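Local coordinates for protein ammonium transporter (PDB 6EU6) that senses ammonium and signals it across the membrane, as the ammonium-transporter-like sensor part of a histidine kinase, at the interface of chains A and B. Coordinates in Å, arbitrary orientation; residue numbers count along the deposited sequence, not the author numbering. Chains: chain A/B, Ammonium transporter.

Three patches follow one seam between neighbouring subunits, and helix 234-261 of chain A takes part in all of them. Contact 3 lies in the middle: its C-alpha centre is about 11 Å from that of contact 1 and about 13 Å from that of contact 2, while contacts 1 and 2 are about 22 Å apart. Contacts 1 and 3 share A:Ile239 and B:Cys18; contacts 2 and 3 share A:Trp217. On chain B the partner changes from helices 2-34 and 93-114 to helix 40-67. The deposited assembly holds three copies, in keeping with the trimers typical of ammonium transporters.

Contact 1: the interface of chains A and B. Residues chain A 12, 231-232, 235-236, 239; chain B 10-11, 14, 18, 95.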
ATOM      1  N   TRP A  12      11.922  -1.677 -12.823  1.00 30.97           N
ATOM      2  CA  TRP A  12      10.580  -1.134 -13.008  1.00 28.15           C
ATOM      3  C   TRP A  12       9.554  -2.280 -13.122  1.00 27.29           C
ATOM      4  O   TRP A  12       8.513  -2.282 -12.434  1.00 26.88           O
ATOM      5  CB  TRP A  12      10.502  -0.206 -14.184  1.00 28.46           C
ATOM      6  CG  TRP A  12       9.075   0.223 -14.553  1.00 31.08           C
ATOM      7  CD1 TRP A  12       8.512   0.201 -15.799  1.00 34.33           C
ATOM      8  CD2 TRP A  12       8.053   0.723 -13.669  1.00 33.82           C
ATOM      9  NE1 TRP A  12       7.237   0.639 -15.755  1.00 31.88           N
ATOM     10  CE2 TRP A  12       6.923   0.993 -14.468  1.00 33.01           C
ATOM     11  CE3 TRP A  12       7.981   0.956 -12.261  1.00 34.33           C
ATOM     12  CZ2 TRP A  12       5.712   1.479 -13.927  1.00 35.97           C
ATOM     13  CZ3 TRP A  12       6.771   1.437 -11.710  1.00 38.10           C
ATOM     14  CH2 TRP A  12       5.649   1.706 -12.567  1.00 36.64           C
ATOM     15  N   VAL A 231      11.808   1.128 -19.057  1.00 35.12           N
ATOM     16  CA  VAL A 231      11.635   2.472 -18.569  1.00 32.44           C
ATOM     17  C   VAL A 231      11.967   3.402 -19.666  1.00 36.17           C
ATOM     18  O   VAL A 231      13.039   3.321 -20.209  1.00 38.30           O
ATOM     19  CB  VAL A 231      12.600   2.756 -17.406  1.00 36.10           C
ATOM     20  CG1 VAL A 231      12.325   4.126 -16.840  1.00 34.11           C
ATOM     21  CG2 VAL A 231      12.498   1.671 -16.334  1.00 39.63           C
ATOM     22  N   SER A 232      11.051   4.297 -19.985  1.00 36.98           N
ATOM     23  CA  SER A 232      11.292   5.428 -20.915  1.00 39.60           C
ATOM     24  C   SER A 232      10.473   6.584 -20.384  1.00 38.31           C
ATOM     25  O   SER A 232       9.670   6.441 -19.475  1.00 35.19           O
ATOM     26  CB  SER A 232      10.846   5.139 -22.350  1.00 41.22           C
ATOM     27  OG  SER A 232       9.565   4.521 -22.454  1.00 49.61           O
ATOM     28  N   ILE A 235       6.658   6.301 -19.525  1.00 30.03           N
ATOM     29  CA  ILE A 235       6.119   5.775 -18.301  1.00 31.53           C
ATOM     30  C   ILE A 235       5.163   6.788 -17.665  1.00 31.76           C
ATOM     31  O   ILE A 235       4.082   6.421 -17.262  1.00 29.15           O
ATOM     32  CB  ILE A 235       7.279   5.412 -17.371  1.00 36.75           C
ATOM     33  CG1 ILE A 235       6.851   4.656 -16.165  1.00 42.21           C
ATOM     34  CG2 ILE A 235       8.089   6.647 -16.960  1.00 39.74           C
ATOM     35  CD1 ILE A 235       8.133   4.215 -15.472  1.00 47.68           C
ATOM     36  N   GLY A 236       5.558   8.074 -17.628  1.00 28.63           N
ATOM     37  CA  GLY A 236       4.690   9.128 -17.096  1.00 31.54           C
ATOM     38  C   GLY A 236       3.408   9.292 -17.913  1.00 30.20           C
ATOM     39  O   GLY A 236       2.334   9.552 -17.359  1.00 29.67           O
ATOM     40  N   ILE A 239       0.938   6.300 -17.068  1.00 26.79           N
ATOM     41  CA  ILE A 239       0.327   6.468 -15.721  1.00 25.90           C
ATOM     42  C   ILE A 239      -0.634   7.640 -15.646  1.00 27.07           C
ATOM     43  O   ILE A 239      -1.683   7.535 -15.046  1.00 27.15           O
ATOM     44  CB  ILE A 239       1.451   6.516 -14.696  1.00 28.99           C
ATOM     45  CG1 ILE A 239       1.952   5.073 -14.601  1.00 29.65           C
ATOM     46  CG2 ILE A 239       0.943   7.023 -13.353  1.00 28.95           C
ATOM     47  CD1 ILE A 239       3.055   4.745 -13.666  1.00 31.13           C
TER
ATOM     48  N   HIS B  10      12.779   9.685 -14.326  1.00 30.78           N
ATOM     49  CA  HIS B  10      11.370   9.362 -14.578  1.00 29.71           C
ATOM     50  C   HIS B  10      10.840   8.258 -13.698  1.00 27.99           C
ATOM     51  O   HIS B  10       9.794   8.384 -13.113  1.00 27.15           O
ATOM     52  CB  HIS B  10      11.113   8.945 -16.030  1.00 32.79           C
ATOM     53  CG  HIS B  10      11.027  10.082 -16.981  1.00 32.77           C
ATOM     54  ND1 HIS B  10       9.886  10.817 -17.148  1.00 35.27           N
ATOM     55  CD2 HIS B  10      11.903  10.553 -17.893  1.00 43.14           C
ATOM     56  CE1 HIS B  10      10.076  11.737 -18.065  1.00 33.20           C
ATOM     57  NE2 HIS B  10      11.293  11.608 -18.520  1.00 38.24           N
ATOM     58  N   LEU B  11      11.578   7.170 -13.618  1.00 26.91           N
ATOM     59  CA  LEU B  11      11.170   6.058 -12.836  1.00 28.98           C
ATOM     60  C   LEU B  11      10.907   6.482 -11.389  1.00 32.57           C
ATOM     61  O   LEU B  11       9.863   6.102 -10.808  1.00 27.87           O
ATOM     62  CB  LEU B  11      12.215   4.961 -12.902  1.00 28.68           C
ATOM     63  CG  LEU B  11      11.984   3.703 -12.052  1.00 33.67           C
ATOM     64  CD1 LEU B  11      10.618   3.100 -12.331  1.00 37.12           C
ATOM     65  CD2 LEU B  11      13.109   2.698 -12.335  1.00 33.88           C
ATOM     66  N   ILE B  14       7.905   9.019 -10.959  1.00 26.13           N
ATOM     67  CA  ILE B  14       6.595   8.389 -11.189  1.00 30.47           C
ATOM     68  C   ILE B  14       6.260   7.417 -10.056  1.00 27.44           C
ATOM     69  O   ILE B  14       5.123   7.380  -9.564  1.00 26.82           O
ATOM     70  CB  ILE B  14       6.454   7.798 -12.642  1.00 33.08           C
ATOM     71  CG1 ILE B  14       5.038   7.767 -13.087  1.00 41.05           C
ATOM     72  CG2 ILE B  14       6.960   6.393 -12.682  1.00 36.04           C
ATOM     73  CD1 ILE B  14       4.409   9.090 -13.404  1.00 38.89           C
ATOM     74  N   CYS B  18       3.063   7.807  -7.444  1.00 25.31           N
ATOM     75  CA  CYS B  18       2.129   6.760  -7.112  1.00 25.79           C
ATOM     76  C   CYS B  18       2.051   6.595  -5.577  1.00 24.03           C
ATOM     77  O   CYS B  18       0.975   6.339  -5.025  1.00 25.17           O
ATOM     78  CB  CYS B  18       2.523   5.429  -7.743  1.00 24.77           C
ATOM     79  SG  CYS B  18       2.439   5.421  -9.546  1.00 29.63           S
ATOM     80  N   SER B  95       5.812  12.757 -16.225  1.00 27.74           N
ATOM     81  CA  SER B  95       6.113  12.307 -14.887  1.00 31.17           C
ATOM     82  C   SER B  95       5.999  13.473 -13.913  1.00 27.32           C
ATOM     83  O   SER B  95       5.376  13.368 -12.911  1.00 26.12           O
ATOM     84  CB  SER B  95       7.476  11.652 -14.866  1.00 33.88           C
ATOM     85  OG  SER B  95       7.501  10.631 -15.822  1.00 32.58           O
TER
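B:Ile14 packs against A:Ile235, A:Gly236 and A:Ile239 of helix 234-261. Its CG2 methyl meets CD1 of A:Ile235 at 3.7 Å, the two side chains running alongside in opposite senses. The other branch, with CG1 anti to the backbone N (chi1 -153°), carries CD1 to 3.7 Å from CA of A:Gly236. Glycine suits that place because a side chain would collide with the hydroxyl of B:Ser95, whose OG lies 3.4 Å from CA of A:Gly236. CG1 of B:Ile14 touches CD1 of A:Ile239 at 3.7 Å. An alanine here would probably open a gap between A:Ile235 and A:Ile239 and leave both without their branched partner.

A:Ile235 is extended, CG1 anti to the backbone N (chi1 -171°). Its CG2 lies 3.9 Å from CB of B:His10, while CD1 rests within its own chain over one face of A:Trp12, toward the rim. B:Leu11 brings its CD1 methyl to 3.4 Å from CE3 of the A:Trp12 indole, a broad, flat apolar surface, and its CB packs near CG1 of A:Val231. The polar groups pair within chain B: B:His10 ND1 and B:Ser95 OG are 2.7 Å apart in a nearly straight hydrogen bond at the imidazole edge, which helps fix the ring's rotation.

In the fold, helix 2-34 of chain B lies against the beginning of helix 234-261 of chain A, with A:Trp12 contributed by chain A's own helix 2-34 and B:Ser95 by helix 93-114.

Contact 2: the interface of chains A and B. Residues chain A 217, 246-247, 250-251, 254, 269; chain B 49, 52-53, 56.
B:Leu52 and A:Val251 join the two chains by van der Waals packing of aliphatic side chains, the main kind of interaction here. The two are packed antiparallel, flank to flank, with CG2 of A:Val251 3.7 Å from CB of B:Leu52. The same methyl meets CD1 of B:Leu56 tip to tip at 3.5 Å, a tight fit, and also approaches CD1 of B:Ile53. A:Val251 places CG2 beside its backbone N and CG1 anti to it (chi1 169°), which turns CG2 toward this group of chain B carbons. Farther along, CD1 of A:Leu254 touches CG1 of B:Val49 at 3.9 Å as their side chains cross.

A second kind of contact sets a methyl against backbone. CD1 of B:Leu52 lies 3.8 Å from CA of A:Gly250, a glycine that lets the leucine approach the helix closely. A:Ala247 makes the reverse contact, its own small CB lying 3.8 Å from the backbone O of B:Leu52.

The third kind involves an aromatic ring. The other leucine methyl, CD2 of B:Leu52, reaches CH2 at the far end of the A:Trp217 indole at 3.8 Å. Within chain A, CB of A:Ala246 sits 3.5 Å above the centre of one indole face, supporting the ring that receives the leucine. Forked leucine thus suits its place, one methyl for glycine and one for tryptophan.

In the fold, helix 40-67 of chain B packs against helix 234-261 of chain A, while helices 206-226 and 266-280 add A:Trp217 and A:Leu269, which flank B:Leu52.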
ATOM      1  N   TRP A 217      -6.880   1.211  -8.072  1.00 26.69           N
ATOM      2  CA  TRP A 217      -6.443   2.337  -8.942  1.00 25.65           C
ATOM      3  C   TRP A 217      -4.884   2.479  -8.876  1.00 25.54           C
ATOM      4  O   TRP A 217      -4.158   2.560  -9.896  1.00 24.87           O
ATOM      5  CB  TRP A 217      -7.207   3.564  -8.483  1.00 23.72           C
ATOM      6  CG  TRP A 217      -7.046   4.908  -9.207  1.00 23.24           C
ATOM      7  CD1 TRP A 217      -6.008   5.333  -9.961  1.00 23.13           C
ATOM      8  CD2 TRP A 217      -7.987   5.973  -9.182  1.00 23.09           C
ATOM      9  NE1 TRP A 217      -6.218   6.658 -10.359  1.00 25.79           N
ATOM     10  CE2 TRP A 217      -7.436   7.054  -9.907  1.00 23.28           C
ATOM     11  CE3 TRP A 217      -9.206   6.136  -8.568  1.00 26.84           C
ATOM     12  CZ2 TRP A 217      -8.081   8.264 -10.059  1.00 27.62           C
ATOM     13  CZ3 TRP A 217      -9.862   7.346  -8.707  1.00 28.04           C
ATOM     14  CH2 TRP A 217      -9.298   8.396  -9.468  1.00 28.33           C
ATOM     15  N   ALA A 246      -9.608   6.966 -15.104  1.00 26.97           N
ATOM     16  CA  ALA A 246     -10.333   6.724 -13.855  1.00 26.11           C
ATOM     17  C   ALA A 246     -11.089   7.984 -13.410  1.00 25.80           C
ATOM     18  O   ALA A 246     -12.298   7.944 -13.054  1.00 25.07           O
ATOM     19  CB  ALA A 246      -9.412   6.277 -12.747  1.00 25.41           C
ATOM     20  N   ALA A 247     -10.396   9.099 -13.438  1.00 24.65           N
ATOM     21  CA  ALA A 247     -10.999  10.323 -12.913  1.00 27.09           C
ATOM     22  C   ALA A 247     -12.182  10.756 -13.809  1.00 27.72           C
ATOM     23  O   ALA A 247     -13.246  11.083 -13.318  1.00 26.34           O
ATOM     24  CB  ALA A 247      -9.970  11.400 -12.888  1.00 27.89           C
ATOM     25  N   GLY A 250     -15.152   8.515 -13.271  1.00 26.39           N
ATOM     26  CA  GLY A 250     -15.869   8.854 -12.085  1.00 27.92           C
ATOM     27  C   GLY A 250     -16.737  10.116 -12.243  1.00 26.99           C
ATOM     28  O   GLY A 250     -17.854  10.167 -11.724  1.00 26.31           O
ATOM     29  N   VAL A 251     -16.206  11.139 -12.906  1.00 29.44           N
ATOM     30  CA  VAL A 251     -16.924  12.422 -12.996  1.00 28.35           C
ATOM     31  C   VAL A 251     -18.152  12.222 -13.910  1.00 33.17           C
ATOM     32  O   VAL A 251     -19.227  12.765 -13.627  1.00 31.52           O
ATOM     33  CB  VAL A 251     -15.997  13.577 -13.423  1.00 33.52           C
ATOM     34  CG1 VAL A 251     -16.796  14.843 -13.779  1.00 35.96           C
ATOM     35  CG2 VAL A 251     -14.991  13.923 -12.270  1.00 33.01           C
ATOM     36  N   LEU A 254     -20.710  10.584 -11.865  1.00 33.03           N
ATOM     37  CA  LEU A 254     -21.369  11.442 -10.924  1.00 35.30           C
ATOM     38  C   LEU A 254     -22.446  12.197 -11.669  1.00 40.02           C
ATOM     39  O   LEU A 254     -23.545  12.317 -11.155  1.00 38.13           O
ATOM     40  CB  LEU A 254     -20.459  12.475 -10.260  1.00 38.66           C
ATOM     41  CG  LEU A 254     -19.437  11.922  -9.252  1.00 41.06           C
ATOM     42  CD1 LEU A 254     -18.494  13.070  -8.873  1.00 43.47           C
ATOM     43  CD2 LEU A 254     -20.227  11.277  -8.089  1.00 44.64           C
ATOM     44  N   LEU A 269     -20.966   4.381  -8.809  1.00 29.79           N
ATOM     45  CA  LEU A 269     -19.806   5.244  -8.967  1.00 27.21           C
ATOM     46  C   LEU A 269     -18.520   4.397  -8.997  1.00 26.92           C
ATOM     47  O   LEU A 269     -17.626   4.614  -9.820  1.00 26.21           O
ATOM     48  CB  LEU A 269     -19.738   6.246  -7.833  1.00 28.44           C
ATOM     49  CG  LEU A 269     -18.458   7.064  -7.767  1.00 28.18           C
ATOM     50  CD1 LEU A 269     -18.398   8.025  -8.924  1.00 30.46           C
ATOM     51  CD2 LEU A 269     -18.409   7.826  -6.453  1.00 33.89           C
TER
ATOM     52  N   VAL B  49     -14.367  11.252  -4.301  1.00 25.24           N
ATOM     53  CA  VAL B  49     -14.823  12.265  -5.214  1.00 27.29           C
ATOM     54  C   VAL B  49     -13.822  13.398  -5.395  1.00 31.16           C
ATOM     55  O   VAL B  49     -13.568  13.821  -6.556  1.00 31.06           O
ATOM     56  CB  VAL B  49     -16.209  12.797  -4.837  1.00 28.99           C
ATOM     57  CG1 VAL B  49     -16.617  14.032  -5.631  1.00 32.83           C
ATOM     58  CG2 VAL B  49     -17.270  11.683  -5.070  1.00 32.06           C
ATOM     59  N   LEU B  52     -11.294  12.585  -7.932  1.00 26.79           N
ATOM     60  CA  LEU B  52     -11.787  12.714  -9.320  1.00 27.31           C
ATOM     61  C   LEU B  52     -11.660  14.205  -9.813  1.00 28.76           C
ATOM     62  O   LEU B  52     -11.106  14.445 -10.894  1.00 27.40           O
ATOM     63  CB  LEU B  52     -13.246  12.277  -9.467  1.00 24.91           C
ATOM     64  CG  LEU B  52     -13.604  10.923  -8.771  1.00 27.11           C
ATOM     65  CD1 LEU B  52     -15.048  10.638  -8.887  1.00 27.77           C
ATOM     66  CD2 LEU B  52     -12.807   9.825  -9.408  1.00 25.45           C
ATOM     67  N   ILE B  53     -12.171  15.120  -8.980  1.00 28.59           N
ATOM     68  CA  ILE B  53     -12.292  16.555  -9.284  1.00 31.83           C
ATOM     69  C   ILE B  53     -10.935  17.227  -9.395  1.00 29.21           C
ATOM     70  O   ILE B  53     -10.646  17.932 -10.378  1.00 26.98           O
ATOM     71  CB  ILE B  53     -13.141  17.289  -8.249  1.00 32.39           C
ATOM     72  CG1 ILE B  53     -14.566  16.723  -8.112  1.00 38.34           C
ATOM     73  CG2 ILE B  53     -13.281  18.777  -8.598  1.00 35.41           C
ATOM     74  CD1 ILE B  53     -15.341  16.622  -9.409  1.00 41.02           C
ATOM     75  N   LEU B  56      -9.038  16.289 -12.633  1.00 26.26           N
ATOM     76  CA  LEU B  56      -9.492  16.916 -13.876  1.00 30.02           C
ATOM     77  C   LEU B  56      -9.266  18.449 -13.880  1.00 28.75           C
ATOM     78  O   LEU B  56      -8.879  19.024 -14.888  1.00 27.89           O
ATOM     79  CB  LEU B  56     -10.968  16.636 -14.140  1.00 33.44           C
ATOM     80  CG  LEU B  56     -11.345  15.190 -14.461  1.00 41.00           C
ATOM     81  CD1 LEU B  56     -12.833  15.141 -14.704  1.00 40.58           C
ATOM     82  CD2 LEU B  56     -10.644  14.738 -15.681  1.00 45.94           C
TER

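Contact 3: the interface of chains A and B. Residues chain A 214, 217-218, 221, 239, 243; chain B 18-19, 21, 98.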
ATOM      1  N   PHE A 214      -9.339   2.631  -4.214  1.00 27.25           N
ATOM      2  CA  PHE A 214      -8.032   3.275  -4.222  1.00 26.41           C
ATOM      3  C   PHE A 214      -6.860   2.325  -4.425  1.00 28.45           C
ATOM      4  O   PHE A 214      -5.904   2.627  -5.157  1.00 27.50           O
ATOM      5  CB  PHE A 214      -7.815   4.101  -2.968  1.00 27.31           C
ATOM      6  CG  PHE A 214      -8.418   5.478  -2.995  1.00 26.14           C
ATOM      7  CD1 PHE A 214      -7.959   6.464  -3.875  1.00 27.05           C
ATOM      8  CD2 PHE A 214      -9.392   5.826  -2.047  1.00 30.52           C
ATOM      9  CE1 PHE A 214      -8.520   7.775  -3.828  1.00 27.65           C
ATOM     10  CE2 PHE A 214      -9.930   7.144  -2.015  1.00 31.90           C
ATOM     11  CZ  PHE A 214      -9.436   8.083  -2.891  1.00 26.38           C
ATOM     12  N   TRP A 217      -6.880   1.211  -8.072  1.00 26.69           N
ATOM     13  CA  TRP A 217      -6.443   2.337  -8.942  1.00 25.65           C
ATOM     14  C   TRP A 217      -4.884   2.479  -8.876  1.00 25.54           C
ATOM     15  O   TRP A 217      -4.158   2.560  -9.896  1.00 24.87           O
ATOM     16  CB  TRP A 217      -7.207   3.564  -8.483  1.00 23.72           C
ATOM     17  CG  TRP A 217      -7.046   4.908  -9.207  1.00 23.24           C
ATOM     18  CD1 TRP A 217      -6.008   5.333  -9.961  1.00 23.13           C
ATOM     19  CD2 TRP A 217      -7.987   5.973  -9.182  1.00 23.09           C
ATOM     20  NE1 TRP A 217      -6.218   6.658 -10.359  1.00 25.79           N
ATOM     21  CE2 TRP A 217      -7.436   7.054  -9.907  1.00 23.28           C
ATOM     22  CE3 TRP A 217      -9.206   6.136  -8.568  1.00 26.84           C
ATOM     23  CZ2 TRP A 217      -8.081   8.264 -10.059  1.00 27.62           C
ATOM     24  CZ3 TRP A 217      -9.862   7.346  -8.707  1.00 28.04           C
ATOM     25  CH2 TRP A 217      -9.298   8.396  -9.468  1.00 28.33           C
ATOM     26  N   PHE A 218      -4.359   2.495  -7.655  1.00 27.53           N
ATOM     27  CA  PHE A 218      -2.927   2.480  -7.420  1.00 27.72           C
ATOM     28  C   PHE A 218      -2.260   1.327  -8.109  1.00 25.89           C
ATOM     29  O   PHE A 218      -1.338   1.514  -8.852  1.00 28.78           O
ATOM     30  CB  PHE A 218      -2.663   2.360  -5.939  1.00 27.81           C
ATOM     31  CG  PHE A 218      -1.251   2.172  -5.600  1.00 28.71           C
ATOM     32  CD1 PHE A 218      -0.406   3.275  -5.447  1.00 31.48           C
ATOM     33  CD2 PHE A 218      -0.770   0.925  -5.335  1.00 33.84           C
ATOM     34  CE1 PHE A 218       0.914   3.104  -5.078  1.00 31.41           C
ATOM     35  CE2 PHE A 218       0.577   0.710  -5.021  1.00 36.37           C
ATOM     36  CZ  PHE A 218       1.428   1.810  -4.887  1.00 37.23           C
ATOM     37  N   PHE A 221      -1.740   1.537 -11.892  1.00 25.38           N
ATOM     38  CA  PHE A 221      -0.556   2.249 -12.318  1.00 24.94           C
ATOM     39  C   PHE A 221       0.589   1.320 -12.702  1.00 26.69           C
ATOM     40  O   PHE A 221       1.284   1.537 -13.763  1.00 26.69           O
ATOM     41  CB  PHE A 221      -0.060   3.279 -11.268  1.00 26.81           C
ATOM     42  CG  PHE A 221      -1.015   4.438 -11.015  1.00 29.15           C
ATOM     43  CD1 PHE A 221      -1.815   4.969 -12.032  1.00 29.95           C
ATOM     44  CD2 PHE A 221      -1.138   4.977  -9.747  1.00 25.59           C
ATOM     45  CE1 PHE A 221      -2.673   6.022 -11.768  1.00 29.75           C
ATOM     46  CE2 PHE A 221      -2.025   6.013  -9.488  1.00 27.17           C
ATOM     47  CZ  PHE A 221      -2.769   6.533 -10.515  1.00 28.30           C
ATOM     48  N   ILE A 239       0.938   6.300 -17.068  1.00 26.79           N
ATOM     49  CA  ILE A 239       0.327   6.468 -15.721  1.00 25.90           C
ATOM     50  C   ILE A 239      -0.634   7.640 -15.646  1.00 27.07           C
ATOM     51  O   ILE A 239      -1.683   7.535 -15.046  1.00 27.15           O
ATOM     52  CB  ILE A 239       1.451   6.516 -14.696  1.00 28.99           C
ATOM     53  CG1 ILE A 239       1.952   5.073 -14.601  1.00 29.65           C
ATOM     54  CG2 ILE A 239       0.943   7.023 -13.353  1.00 28.95           C
ATOM     55  CD1 ILE A 239       3.055   4.745 -13.666  1.00 31.13           C
ATOM     56  N   ASN A 243      -4.653   7.499 -14.852  1.00 24.04           N
ATOM     57  CA  ASN A 243      -5.280   8.319 -13.855  1.00 25.25           C
ATOM     58  C   ASN A 243      -6.431   9.117 -14.448  1.00 27.92           C
ATOM     59  O   ASN A 243      -7.543   9.259 -13.860  1.00 25.43           O
ATOM     60  CB  ASN A 243      -4.305   9.276 -13.223  1.00 23.75           C
ATOM     61  CG  ASN A 243      -4.882   9.884 -11.977  1.00 27.67           C
ATOM     62  OD1 ASN A 243      -4.995   9.226 -10.947  1.00 27.56           O
ATOM     63  ND2 ASN A 243      -5.242  11.178 -12.054  1.00 31.46           N
TER
ATOM     64  N   CYS B  18       3.063   7.807  -7.444  1.00 25.31           N
ATOM     65  CA  CYS B  18       2.129   6.760  -7.112  1.00 25.79           C
ATOM     66  C   CYS B  18       2.051   6.595  -5.577  1.00 24.03           C
ATOM     67  O   CYS B  18       0.975   6.339  -5.025  1.00 25.17           O
ATOM     68  CB  CYS B  18       2.523   5.429  -7.743  1.00 24.77           C
ATOM     69  SG  CYS B  18       2.439   5.421  -9.546  1.00 29.63           S
ATOM     70  N   MET B  19       3.174   6.742  -4.881  1.00 26.25           N
ATOM     71  CA  MET B  19       3.121   6.648  -3.417  1.00 25.19           C
ATOM     72  C   MET B  19       2.268   7.794  -2.851  1.00 23.26           C
ATOM     73  O   MET B  19       1.515   7.644  -1.881  1.00 24.16           O
ATOM     74  CB  MET B  19       4.540   6.678  -2.817  1.00 28.35           C
ATOM     75  CG  MET B  19       5.404   5.541  -3.213  1.00 27.75           C
ATOM     76  SD  MET B  19       7.138   5.684  -2.813  1.00 30.21           S
ATOM     77  CE  MET B  19       7.076   5.621  -1.003  1.00 29.52           C
ATOM     78  N   PHE B  21      -0.146   9.287  -4.483  1.00 26.25           N
ATOM     79  CA  PHE B  21      -1.548   8.954  -4.759  1.00 25.05           C
ATOM     80  C   PHE B  21      -2.152   8.134  -3.603  1.00 24.41           C
ATOM     81  O   PHE B  21      -3.298   8.293  -3.203  1.00 24.49           O
ATOM     82  CB  PHE B  21      -1.685   8.161  -6.095  1.00 25.73           C
ATOM     83  CG  PHE B  21      -3.077   7.778  -6.384  1.00 27.16           C
ATOM     84  CD1 PHE B  21      -3.933   8.652  -7.050  1.00 27.15           C
ATOM     85  CD2 PHE B  21      -3.554   6.557  -5.981  1.00 26.48           C
ATOM     86  CE1 PHE B  21      -5.247   8.257  -7.347  1.00 27.41           C
ATOM     87  CE2 PHE B  21      -4.876   6.184  -6.241  1.00 27.85           C
ATOM     88  CZ  PHE B  21      -5.724   7.044  -6.904  1.00 28.39           C
ATOM     89  N   PHE B  98       2.330  14.448 -13.497  1.00 25.55           N
ATOM     90  CA  PHE B  98       1.505  13.619 -12.664  1.00 25.20           C
ATOM     91  C   PHE B  98       1.869  13.797 -11.195  1.00 26.50           C
ATOM     92  O   PHE B  98       0.979  13.805 -10.334  1.00 26.68           O
ATOM     93  CB  PHE B  98       1.610  12.144 -13.073  1.00 23.52           C
ATOM     94  CG  PHE B  98       0.688  11.248 -12.283  1.00 25.54           C
ATOM     95  CD1 PHE B  98      -0.686  11.507 -12.208  1.00 30.43           C
ATOM     96  CD2 PHE B  98       1.195  10.225 -11.517  1.00 29.73           C
ATOM     97  CE1 PHE B  98      -1.532  10.751 -11.411  1.00 34.30           C
ATOM     98  CE2 PHE B  98       0.347   9.446 -10.726  1.00 29.06           C
ATOM     99  CZ  PHE B  98      -1.014   9.700 -10.684  1.00 31.89           C
TER
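Helices 206-226 and 234-261 of chain A meet helices 2-34 and 93-114 of chain B here. The chief wedge is B:Phe21 of helix 2-34, which points the tip of its ring at the indole of A:Trp217: CZ stands over one face, toward the rim, and lies 3.4 Å from CD2. With CG anti to the backbone N (chi1 178°), the phenyl reaches between the aromatic groups of chain A. CD1 of A:Phe214 borders it at 3.8 Å from CZ. A:Phe221 comes over one face of B:Phe21, its CE2 3.7 Å from CG, in an edge-to-face arrangement with ring planes 83° apart.

B:Phe98 adds a second edge-to-face pair with A:Phe221. A:Phe221 turns its edge to B:Phe21 and one face to B:Phe98, which is why a flat ring suits the place. One side of the B:Phe98 ring, at CE2, touches the CG2 methyl of A:Ile239 at 3.6 Å. On the opposite side, CE1 of B:Phe98 lies 3.5 Å from CG of A:Asn243, the amide carbon. B:Cys18 is slim enough to fit beside A:Phe221, where its SG lies 3.6 Å from CD2; its backbone O faces the ring edge of A:Phe218.

The polar amide of A:Asn243 has a mate within chain A. The indole NE1 of A:Trp217 donates to OD1 of A:Asn243 at 2.9 Å, a bent bond (137° at H) whose donor stands above the carbonyl plane.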